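Local coordinates for protein phytochromobilin synthase (Solanum lycopersicum, PDB 6KME) that binds biliverdin IX alpha and, as a ferredoxin-dependent bilin reductase, probably reduces it to phytochromobilin, the chromophore of plant phytochromes, at residues Ile37-Ala40 and Leu41-Asn45. The protein carries 1 engineered substitution. Sequence-based numbering, arbitrary orientation.
Sequences IHFA and LEETN
Phe-39 and Glu-43 pack against each other one turn apart on helix 34-47. Glu-43 CB lies 3.5 Å from Phe-39 O, the carbonyl that accepts the Glu-43 backbone N-H. Glu-43 CG stands over one face of the Phe-39 ring, offset toward the rim, 3.4 Å from Phe-39 CZ. This is a CH-pi contact. Glu-43 CD lies 3.9 Å from Phe-39 CZ. The chain bends at chi2 (-72°), and the carboxylate ends up nearly parallel to the ring, the planes 11° apart. Glu-43 OE2 lies 4.1 Å from Phe-39 CE1. OE1 leaves the pair and accepts a hydrogen bond from Gln-203 of helix 188-211, which Phe-39 also touches. With an alanine in place of Phe-39, the CG methylene of Glu-43 is likely to lose its aromatic face, and a gap would probably open toward Lys-199 and Gln-203.

His-38 and Glu-42 repeat the pairing on an exposed side. Glu-42 CG sits over the imidazole, 4.0 Å from the His-38 ring centroid, but here the carboxylate is turned 89° to the ring. On the side facing the large antiparallel sheet, Ile-37 CG2 meets Leu-41 CD1 at 4.1 Å. Ala-40 O accepts two bonds from Thr-44, from N at 2.9 Å and from OG1 at 2.5 Å, on opposite faces of the carbonyl plane. Thr-44 OG1 also bonds Tyr-202. This part of the helix is amphipathic: Ile-37, Ala-40 and Leu-41 touch the sheet, while His-38 and Glu-42 lie exposed. The buried threonine hydroxyl is satisfied by its own helix and by helix 188-211.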
# COMPACT_ATOMS: atom_id res chain seq x y z
N ILE A 37 3.40 -14.05 -0.77
CA ILE A 37 1.95 -14.18 -0.61
C ILE A 37 1.63 -15.43 0.20
O ILE A 37 0.80 -15.39 1.11
CB ILE A 37 1.24 -14.20 -1.98
CG1 ILE A 37 1.51 -12.91 -2.76
CG2 ILE A 37 -0.25 -14.35 -1.77
CD1 ILE A 37 1.33 -13.09 -4.28
N HIS A 38 2.26 -16.55 -0.15
CA HIS A 38 2.05 -17.79 0.59
C HIS A 38 2.41 -17.62 2.06
O HIS A 38 1.67 -18.07 2.95
CB HIS A 38 2.86 -18.93 -0.02
CG HIS A 38 2.62 -20.26 0.62
ND1 HIS A 38 3.41 -20.76 1.63
CD2 HIS A 38 1.67 -21.20 0.39
CE1 HIS A 38 2.96 -21.95 1.99
NE2 HIS A 38 1.90 -22.24 1.25
N PHE A 39 3.55 -16.99 2.33
CA PHE A 39 3.93 -16.70 3.70
C PHE A 39 2.84 -15.92 4.42
O PHE A 39 2.48 -16.23 5.55
CB PHE A 39 5.25 -15.92 3.76
CG PHE A 39 5.59 -15.42 5.15
CD1 PHE A 39 6.32 -16.21 6.02
CD2 PHE A 39 5.16 -14.18 5.59
CE1 PHE A 39 6.63 -15.76 7.30
CE2 PHE A 39 5.45 -13.73 6.86
CZ PHE A 39 6.19 -14.51 7.72
N ALA A 40 2.30 -14.89 3.76
CA ALA A 40 1.40 -13.98 4.45
C ALA A 40 0.06 -14.63 4.73
O ALA A 40 -0.51 -14.46 5.82
CB ALA A 40 1.21 -12.70 3.64
N LEU A 41 -0.45 -15.41 3.77
CA LEU A 41 -1.72 -16.09 4.00
C LEU A 41 -1.61 -17.12 5.11
O LEU A 41 -2.50 -17.23 5.96
CB LEU A 41 -2.21 -16.73 2.70
CG LEU A 41 -2.43 -15.79 1.51
CD1 LEU A 41 -3.00 -16.55 0.32
CD2 LEU A 41 -3.30 -14.59 1.87
N GLU A 42 -0.51 -17.89 5.12
CA GLU A 42 -0.31 -18.87 6.20
C GLU A 42 -0.22 -18.19 7.56
O GLU A 42 -0.84 -18.65 8.54
CB GLU A 42 0.96 -19.69 5.94
CG GLU A 42 0.90 -20.59 4.72
CD GLU A 42 0.76 -22.04 5.09
OE1 GLU A 42 0.04 -22.34 6.07
OE2 GLU A 42 1.38 -22.89 4.42
N GLU A 43 0.57 -17.11 7.66
CA GLU A 43 0.69 -16.40 8.94
C GLU A 43 -0.65 -15.84 9.38
O GLU A 43 -1.02 -15.94 10.56
CB GLU A 43 1.73 -15.28 8.85
CG GLU A 43 3.18 -15.75 8.85
CD GLU A 43 3.68 -16.27 10.20
OE1 GLU A 43 3.52 -15.59 11.24
OE2 GLU A 43 4.27 -17.37 10.21
N THR A 44 -1.41 -15.25 8.45
CA THR A 44 -2.71 -14.70 8.82
C THR A 44 -3.62 -15.77 9.42
O THR A 44 -4.31 -15.52 10.41
CB THR A 44 -3.38 -14.05 7.60
OG1 THR A 44 -2.45 -13.22 6.91
CG2 THR A 44 -4.60 -13.21 8.03
N ASN A 45 -3.60 -16.98 8.86
CA ASN A 45 -4.44 -18.04 9.38
C ASN A 45 -3.95 -18.62 10.70
O ASN A 45 -4.60 -19.54 11.22
CB ASN A 45 -4.58 -19.15 8.33
CG ASN A 45 -5.63 -18.82 7.28
OD1 ASN A 45 -6.64 -18.17 7.57
ND2 ASN A 45 -5.41 -19.28 6.06